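Demethylmenaquinone Methyltransferase (Thermus thermophilus, PDB 1J3L) belongs to the Aldolase/RraA family and forms a three-chain assembly of compact subunits with mixed beta-sheets and short helices. Local coordinates at residues A[40-45]-A[67-72]. Numbering follows the deposited sequence.
Sequences VFEDNA and SLRTAL
R69 offers the edge of its guanidinium to E42: OE1 lies in the plane of the group, whereas the two planes are turned 46° apart. With E42 OE2 and R69 NH1 separated by 3.8 Å, the salt bridge is long, and a clash leaves OE2 less surely placed, which qualifies this distance as well as its bond to S67. The F41 ring carries E42 CG on one face, 3.7 Å above the plane and displaced toward the rim, and S67 CB meets F41 CE1 obliquely at 3.9 Å. Beyond CG the E42 chain is extended, which takes its carboxylate past the ring to the 67-72 loop. There S67 OG donates to E42 OE2 at 2.8 Å. S67 OG, anti to its backbone N (chi1 176°), also accepts from R69 N at 3.1 Å, closing an ST turn. T70 crosses E42 at about a right angle, its OG1 lying 3.4 Å from E42 CB; the hydroxyl is hydrogen-bonded to S118. Farther along, N44 ND2 donates to L72 O at 3.2 Å with an N-H...O angle of 152°, coming from above the carbonyl plane. V40 and L72 meet tip to tip, CG2 to CD1 4.0 Å, both also touching V62 of strand 58-63. The contact thus joins neighbouring connections from parallel strands 31-39 and 58-63 to helices 45-51 and 75-83. If the modelled carboxylate position is right, the hydroxyl and nearby arginine would tend to favour an ionised E42, held by longer-range attraction rather than a close, paired salt bridge.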
loop_
_atom_site.group_PDB
_atom_site.type_symbol
_atom_site.label_atom_id
_atom_site.label_comp_id
_atom_site.label_asym_id
_atom_site.label_seq_id
_atom_site.Cartn_x
_atom_site.Cartn_y
_atom_site.Cartn_z
ATOM N N VAL A 40 21.920 1.271 8.649
ATOM C CA VAL A 40 22.174 -0.080 9.113
ATOM C C VAL A 40 21.516 -1.033 8.139
ATOM O O VAL A 40 20.823 -0.622 7.203
ATOM C CB VAL A 40 21.575 -0.355 10.513
ATOM C CG1 VAL A 40 22.200 0.555 11.532
ATOM C CG2 VAL A 40 20.046 -0.177 10.486
ATOM N N PHE A 41 21.743 -2.317 8.358
ATOM C CA PHE A 41 21.135 -3.318 7.513
ATOM C C PHE A 41 20.845 -4.510 8.392
ATOM O O PHE A 41 21.763 -5.158 8.892
ATOM C CB PHE A 41 22.057 -3.734 6.365
ATOM C CG PHE A 41 21.387 -4.634 5.364
ATOM C CD1 PHE A 41 20.533 -4.103 4.395
ATOM C CD2 PHE A 41 21.557 -6.020 5.424
ATOM C CE1 PHE A 41 19.853 -4.931 3.497
ATOM C CE2 PHE A 41 20.882 -6.858 4.530
ATOM C CZ PHE A 41 20.025 -6.312 3.562
ATOM N N GLU A 42 19.565 -4.793 8.587
ATOM C CA GLU A 42 19.155 -5.917 9.404
ATOM C C GLU A 42 19.894 -6.076 10.720
ATOM O O GLU A 42 20.135 -7.196 11.161
ATOM C CB GLU A 42 19.234 -7.197 8.568
ATOM C CG GLU A 42 18.358 -7.108 7.342
ATOM C CD GLU A 42 18.492 -8.283 6.418
ATOM O OE1 GLU A 42 19.302 -9.194 6.724
ATOM O OE2 GLU A 42 17.776 -8.286 5.386
ATOM N N ASP A 43 20.228 -4.949 11.344
ATOM C CA ASP A 43 20.910 -4.933 12.640
ATOM C C ASP A 43 20.474 -3.624 13.292
ATOM O O ASP A 43 20.540 -2.564 12.662
ATOM C CB ASP A 43 22.433 -4.930 12.475
ATOM C CG ASP A 43 23.159 -5.070 13.801
ATOM O OD1 ASP A 43 22.796 -4.368 14.764
ATOM O OD2 ASP A 43 24.108 -5.875 13.878
ATOM N N ASN A 44 20.029 -3.684 14.542
ATOM C CA ASN A 44 19.559 -2.483 15.212
ATOM C C ASN A 44 20.183 -2.170 16.554
ATOM O O ASN A 44 19.601 -1.404 17.319
ATOM C CB ASN A 44 18.040 -2.549 15.387
ATOM C CG ASN A 44 17.632 -3.463 16.517
ATOM O OD1 ASN A 44 18.350 -4.408 16.844
ATOM N ND2 ASN A 44 16.473 -3.198 17.117
ATOM N N ALA A 45 21.342 -2.743 16.864
ATOM C CA ALA A 45 21.978 -2.425 18.146
ATOM C C ALA A 45 22.184 -0.904 18.186
ATOM O O ALA A 45 22.020 -0.266 19.232
ATOM C CB ALA A 45 23.319 -3.156 18.285
ATOM N N SER A 67 15.232 -3.010 3.535
ATOM C CA SER A 67 14.951 -4.413 3.831
ATOM C C SER A 67 13.705 -4.644 4.673
ATOM O O SER A 67 13.429 -3.899 5.603
ATOM C CB SER A 67 16.126 -5.058 4.549
ATOM O OG SER A 67 15.795 -6.389 4.910
ATOM N N LEU A 68 12.974 -5.708 4.355
ATOM C CA LEU A 68 11.756 -6.054 5.081
ATOM C C LEU A 68 11.948 -7.407 5.772
ATOM O O LEU A 68 11.003 -7.966 6.344
ATOM C CB LEU A 68 10.574 -6.132 4.108
ATOM C CG LEU A 68 10.426 -5.022 3.055
ATOM C CD1 LEU A 68 9.308 -5.398 2.104
ATOM C CD2 LEU A 68 10.141 -3.664 3.711
ATOM N N ARG A 69 13.177 -7.918 5.719
ATOM C CA ARG A 69 13.526 -9.210 6.312
ATOM C C ARG A 69 13.499 -9.213 7.830
ATOM O O ARG A 69 13.130 -10.215 8.437
ATOM C CB ARG A 69 14.926 -9.647 5.881
ATOM C CG ARG A 69 15.056 -10.385 4.555
ATOM C CD ARG A 69 16.539 -10.646 4.328
ATOM N NE ARG A 69 16.857 -11.521 3.208
ATOM C CZ ARG A 69 18.103 -11.826 2.848
ATOM N NH1 ARG A 69 19.129 -11.318 3.524
ATOM N NH2 ARG A 69 18.328 -12.638 1.822
ATOM N N THR A 70 13.923 -8.117 8.445
ATOM C CA THR A 70 13.945 -8.042 9.903
ATOM C C THR A 70 13.441 -6.688 10.382
ATOM O O THR A 70 13.442 -5.716 9.635
ATOM C CB THR A 70 15.383 -8.295 10.478
ATOM O OG1 THR A 70 16.248 -7.194 10.161
ATOM C CG2 THR A 70 15.978 -9.576 9.889
ATOM N N ALA A 71 13.005 -6.638 11.634
ATOM C CA ALA A 71 12.490 -5.407 12.213
ATOM C C ALA A 71 13.608 -4.606 12.864
ATOM O O ALA A 71 14.430 -5.155 13.602
ATOM C CB ALA A 71 11.410 -5.728 13.244
ATOM N N LEU A 72 13.638 -3.308 12.579
ATOM C CA LEU A 72 14.649 -2.435 13.154
ATOM C C LEU A 72 14.116 -1.797 14.422
ATOM O O LEU A 72 14.871 -1.223 15.210
ATOM C CB LEU A 72 15.053 -1.356 12.150
ATOM C CG LEU A 72 15.699 -1.945 10.900
ATOM C CD1 LEU A 72 16.119 -0.854 9.955
ATOM C CD2 LEU A 72 16.896 -2.775 11.314
#